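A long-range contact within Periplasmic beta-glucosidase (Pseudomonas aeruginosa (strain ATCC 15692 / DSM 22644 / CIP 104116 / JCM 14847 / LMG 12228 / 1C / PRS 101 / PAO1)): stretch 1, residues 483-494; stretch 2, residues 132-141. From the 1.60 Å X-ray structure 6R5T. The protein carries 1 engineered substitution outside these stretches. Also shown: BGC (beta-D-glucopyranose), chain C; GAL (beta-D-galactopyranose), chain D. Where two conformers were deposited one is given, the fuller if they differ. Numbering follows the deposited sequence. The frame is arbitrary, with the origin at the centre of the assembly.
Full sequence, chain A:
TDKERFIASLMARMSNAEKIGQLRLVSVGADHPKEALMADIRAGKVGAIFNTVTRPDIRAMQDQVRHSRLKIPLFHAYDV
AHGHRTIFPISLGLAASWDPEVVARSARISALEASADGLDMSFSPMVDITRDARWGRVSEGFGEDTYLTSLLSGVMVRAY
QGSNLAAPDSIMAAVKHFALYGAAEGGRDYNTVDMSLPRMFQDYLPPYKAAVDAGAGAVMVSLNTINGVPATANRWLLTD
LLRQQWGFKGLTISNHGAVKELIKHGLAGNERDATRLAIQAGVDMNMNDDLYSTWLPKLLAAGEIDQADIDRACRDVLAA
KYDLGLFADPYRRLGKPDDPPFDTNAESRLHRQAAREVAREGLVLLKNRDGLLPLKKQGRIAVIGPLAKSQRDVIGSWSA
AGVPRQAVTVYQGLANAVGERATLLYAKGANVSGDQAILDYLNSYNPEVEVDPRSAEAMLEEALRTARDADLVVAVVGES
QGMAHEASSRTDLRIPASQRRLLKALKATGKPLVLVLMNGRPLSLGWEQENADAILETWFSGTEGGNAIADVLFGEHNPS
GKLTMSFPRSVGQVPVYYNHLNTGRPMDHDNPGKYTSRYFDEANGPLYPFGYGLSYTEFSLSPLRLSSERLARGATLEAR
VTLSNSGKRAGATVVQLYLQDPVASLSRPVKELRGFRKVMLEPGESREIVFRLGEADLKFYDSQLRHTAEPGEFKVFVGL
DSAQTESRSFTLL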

# COMPACT_ATOMS: atom_id res chain seq x y z
N MET A 483 -11.25 -18.54 -1.84
CA MET A 483 -11.15 -17.06 -1.87
C MET A 483 -9.97 -16.62 -1.02
O MET A 483 -9.60 -15.45 -1.13
CB MET A 483 -12.39 -16.38 -1.31
CG MET A 483 -13.62 -16.66 -2.16
SD MET A 483 -15.07 -15.84 -1.48
CE MET A 483 -16.35 -16.45 -2.58
N ALA A 484 -9.40 -17.48 -0.22
CA ALA A 484 -8.30 -17.10 0.71
C ALA A 484 -7.21 -18.14 0.61
O ALA A 484 -6.93 -18.89 1.56
CB ALA A 484 -8.79 -16.95 2.13
N HIS A 485 -6.63 -18.18 -0.57
CA HIS A 485 -5.65 -19.21 -0.93
C HIS A 485 -4.56 -18.55 -1.79
O HIS A 485 -4.63 -17.34 -2.08
CB HIS A 485 -6.49 -20.40 -1.38
CG HIS A 485 -6.18 -20.95 -2.71
ND1 HIS A 485 -6.79 -20.48 -3.83
CD2 HIS A 485 -5.26 -21.83 -3.10
CE1 HIS A 485 -6.29 -21.10 -4.87
NE2 HIS A 485 -5.35 -21.94 -4.45
N GLU A 486 -3.57 -19.31 -2.14
CA GLU A 486 -2.56 -18.78 -3.08
C GLU A 486 -3.24 -18.13 -4.29
O GLU A 486 -4.16 -18.73 -4.91
CB GLU A 486 -1.62 -19.89 -3.49
CG GLU A 486 -0.62 -19.44 -4.53
CD GLU A 486 0.33 -20.49 -5.01
OE1 GLU A 486 0.17 -21.67 -4.55
OE2 GLU A 486 1.31 -20.15 -5.76
N ALA A 487 -2.71 -16.98 -4.70
CA ALA A 487 -3.12 -16.18 -5.89
C ALA A 487 -4.54 -15.59 -5.74
O ALA A 487 -4.85 -14.71 -6.59
CB ALA A 487 -2.98 -16.95 -7.16
N SER A 488 -5.32 -15.82 -4.67
CA SER A 488 -6.72 -15.33 -4.59
C SER A 488 -6.78 -13.97 -3.88
O SER A 488 -7.35 -13.86 -2.81
CB SER A 488 -7.60 -16.33 -3.87
OG SER A 488 -7.56 -17.59 -4.50
N SER A 489 -6.15 -12.96 -4.45
CA SER A 489 -6.18 -11.63 -3.85
C SER A 489 -7.54 -11.02 -4.14
O SER A 489 -8.10 -11.17 -5.22
CB SER A 489 -5.07 -10.82 -4.39
OG SER A 489 -3.85 -11.46 -4.06
N ARG A 490 -8.06 -10.31 -3.15
CA ARG A 490 -9.40 -9.68 -3.21
C ARG A 490 -9.28 -8.17 -3.25
O ARG A 490 -8.49 -7.60 -2.53
CB ARG A 490 -10.22 -10.05 -1.98
CG ARG A 490 -10.87 -11.40 -2.08
CD ARG A 490 -11.88 -11.73 -0.99
NE ARG A 490 -13.19 -11.21 -1.31
CZ ARG A 490 -14.15 -10.99 -0.41
NH1 ARG A 490 -13.97 -11.33 0.86
NH2 ARG A 490 -15.30 -10.48 -0.78
N THR A 491 -10.16 -7.53 -4.02
CA THR A 491 -10.35 -6.07 -4.05
C THR A 491 -11.47 -5.63 -3.13
O THR A 491 -11.67 -4.43 -3.05
CB THR A 491 -10.65 -5.56 -5.46
OG1 THR A 491 -11.89 -6.13 -5.90
CG2 THR A 491 -9.55 -5.96 -6.42
N ASP A 492 -12.24 -6.53 -2.54
CA ASP A 492 -13.42 -6.25 -1.70
C ASP A 492 -13.20 -7.11 -0.45
O ASP A 492 -12.94 -8.29 -0.64
CB ASP A 492 -14.67 -6.61 -2.48
CG ASP A 492 -16.01 -6.39 -1.82
OD1 ASP A 492 -16.03 -6.03 -0.67
OD2 ASP A 492 -17.05 -6.66 -2.49
N LEU A 493 -13.32 -6.57 0.74
CA LEU A 493 -13.14 -7.38 1.97
C LEU A 493 -14.49 -7.71 2.61
O LEU A 493 -14.48 -8.32 3.68
CB LEU A 493 -12.25 -6.66 2.98
CG LEU A 493 -10.84 -6.32 2.47
CD1 LEU A 493 -10.18 -5.49 3.53
CD2 LEU A 493 -10.04 -7.58 2.16
N ARG A 494 -15.59 -7.38 1.96
CA ARG A 494 -16.91 -7.71 2.54
C ARG A 494 -17.25 -9.19 2.37
O ARG A 494 -16.67 -9.92 1.54
CB ARG A 494 -17.99 -6.86 1.88
CG ARG A 494 -17.89 -5.38 2.23
CD ARG A 494 -18.83 -4.51 1.44
NE ARG A 494 -18.55 -4.64 0.02
CZ ARG A 494 -19.26 -4.08 -0.96
NH1 ARG A 494 -20.27 -3.28 -0.67
NH2 ARG A 494 -18.96 -4.33 -2.22
C2 BGC C . 4.48 -24.37 -0.85
C3 BGC C . 4.92 -24.96 -2.21
C4 BGC C . 3.93 -24.37 -3.26
C5 BGC C . 4.11 -22.85 -3.22
C6 BGC C . 3.16 -22.12 -4.16
C1 BGC C . 4.51 -22.84 -0.93
O1 BGC C . 3.99 -22.42 0.29
O2 BGC C . 5.28 -24.78 0.25
O3 BGC C . 4.77 -26.39 -2.17
O4 BGC C . 4.32 -24.89 -4.55
O5 BGC C . 3.67 -22.38 -1.98
O6 BGC C . 3.40 -20.71 -4.10
C1 GAL D . 3.32 -25.64 -5.25
C2 GAL D . 2.91 -26.92 -4.51
C3 GAL D . 1.91 -27.68 -5.39
C4 GAL D . 0.71 -26.75 -5.66
C5 GAL D . 1.23 -25.44 -6.29
C6 GAL D . 0.12 -24.41 -6.46
O2 GAL D . 4.07 -27.71 -4.26
O3 GAL D . 1.48 -28.84 -4.65
O4 GAL D . 0.13 -26.50 -4.36
O5 GAL D . 2.22 -24.77 -5.42
O6 GAL D . 0.69 -23.19 -6.98
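Stretch 2, residues 132-141: DARWGRVSEG

Stretch 2 lies on stretch 1 mainly backbone to backbone, and a direct hydrogen bond joins them. R490 N donates to R134 O at 3.0 Å, with a nearly straight angle of 164°. The same oxygen receives a CA-H...O contact from S489 CA at 3.3 Å. Two waters extend the polar link. Water 1 accepts from G136 N at 2.6 Å and donates to S489 OG at 2.8 Å. Water 2 lies 2.9 Å from A484 O, 2.5 Å from S139 OG and 2.8 Å from E140 OE2.

The chains run in opposite directions: A484 sits by G136, S489 by W135 and R490 by R134, with CA–CA distances of 4.2, 4.8 and 4.9 Å. Stretch 1 has no regular helix or strand. It makes a type II turn from H485 to S488, closed by S488 N to H485 O at 3.1 Å. Stretch 2 opens with a type I turn from D132 to W135 and has a 3-10 segment at 138-140.

G136 fits closely against the H485–S488 turn. Its CA lies 3.4 Å from H485 O and 3.5 Å from S488 O. A CB here would point toward stretch 1 and clash with both oxygens.

R137 and E486 meet at the sugars. E486 CB lies over one face of the R137 guanidinium. E486 OE1 is 4.0 Å from R137 NH1, out of the guanidinium plane, so the two charges are merely near each other. Both bind BGC: R137 NH1 donates to BGC O6 at 3.0 Å, and BGC O6 donates to E486 OE2 at 2.7 Å. R137 NH2 also forms a salt bridge with E140 OE1 at 2.9 Å, within stretch 2.

At the other end the packing is apolar. L493 points toward stretch 2, and its CD1 lies 4.0 Å from A133 CB.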

# COMPACT_ATOMS: atom_id res chain seq x y z
N ASP A 132 -1.73 -6.55 5.07
CA ASP A 132 -2.62 -6.24 3.93
C ASP A 132 -3.61 -7.37 3.80
O ASP A 132 -3.30 -8.42 3.28
CB ASP A 132 -1.83 -6.03 2.65
CG ASP A 132 -2.65 -5.48 1.48
OD1 ASP A 132 -3.86 -5.82 1.36
OD2 ASP A 132 -2.04 -4.65 0.73
N ALA A 133 -4.84 -7.11 4.26
CA ALA A 133 -5.90 -8.13 4.30
C ALA A 133 -6.29 -8.64 2.90
O ALA A 133 -6.97 -9.65 2.81
CB ALA A 133 -7.11 -7.53 5.01
N ARG A 134 -5.95 -7.94 1.82
CA ARG A 134 -6.36 -8.39 0.45
C ARG A 134 -5.63 -9.66 0.03
O ARG A 134 -6.15 -10.41 -0.80
CB ARG A 134 -6.05 -7.31 -0.57
CG ARG A 134 -6.83 -6.02 -0.34
CD ARG A 134 -6.38 -4.96 -1.33
NE ARG A 134 -5.08 -4.43 -0.96
CZ ARG A 134 -4.50 -3.42 -1.58
NH1 ARG A 134 -5.05 -2.86 -2.64
NH2 ARG A 134 -3.32 -3.00 -1.18
N TRP A 135 -4.45 -9.89 0.57
CA TRP A 135 -3.60 -11.02 0.12
C TRP A 135 -4.27 -12.37 0.48
O TRP A 135 -4.61 -12.58 1.64
CB TRP A 135 -2.23 -10.85 0.76
CG TRP A 135 -1.17 -11.80 0.27
CD1 TRP A 135 -0.77 -11.97 -1.02
CD2 TRP A 135 -0.22 -12.54 1.05
NE1 TRP A 135 0.32 -12.80 -1.09
CE2 TRP A 135 0.70 -13.13 0.17
CE3 TRP A 135 -0.04 -12.74 2.42
CZ2 TRP A 135 1.79 -13.90 0.60
CZ3 TRP A 135 1.01 -13.53 2.85
CH2 TRP A 135 1.93 -14.10 1.94
N GLY A 136 -4.34 -13.30 -0.47
CA GLY A 136 -5.04 -14.56 -0.22
C GLY A 136 -4.30 -15.45 0.76
O GLY A 136 -4.93 -16.27 1.40
N ARG A 137 -3.02 -15.21 0.97
CA ARG A 137 -2.23 -16.10 1.87
C ARG A 137 -2.19 -15.61 3.30
O ARG A 137 -1.47 -16.21 4.12
CB ARG A 137 -0.85 -16.29 1.26
CG ARG A 137 -0.94 -16.83 -0.15
CD ARG A 137 0.40 -17.28 -0.74
NE ARG A 137 0.75 -18.55 -0.13
CZ ARG A 137 1.49 -19.51 -0.70
NH1 ARG A 137 2.02 -19.32 -1.89
NH2 ARG A 137 1.64 -20.66 -0.04
N VAL A 138 -2.96 -14.59 3.66
CA VAL A 138 -3.02 -14.17 5.09
C VAL A 138 -3.53 -15.36 5.92
O VAL A 138 -3.13 -15.43 7.09
CB VAL A 138 -3.89 -12.92 5.31
CG1 VAL A 138 -3.32 -11.71 4.57
CG2 VAL A 138 -5.32 -13.18 4.92
N SER A 139 -4.33 -16.23 5.32
CA SER A 139 -4.89 -17.40 6.06
C SER A 139 -3.79 -18.33 6.57
O SER A 139 -3.98 -19.06 7.61
CB SER A 139 -5.87 -18.14 5.19
OG SER A 139 -5.16 -18.72 4.09
N GLU A 140 -2.63 -18.29 5.95
CA GLU A 140 -1.50 -19.20 6.27
C GLU A 140 -0.57 -18.69 7.35
O GLU A 140 0.19 -19.49 7.84
CB GLU A 140 -0.64 -19.40 5.03
CG GLU A 140 -1.37 -20.16 4.01
CD GLU A 140 -0.65 -20.05 2.70
OE1 GLU A 140 0.59 -20.41 2.69
OE2 GLU A 140 -1.32 -19.56 1.74
N GLY A 141 -0.66 -17.40 7.73
CA GLY A 141 0.21 -16.86 8.76
C GLY A 141 -0.51 -16.67 10.08
O GLY A 141 -1.64 -17.20 10.27
O HOH W 1 -3.53 -13.95 -2.90
O HOH W 2 -4.03 -19.06 1.87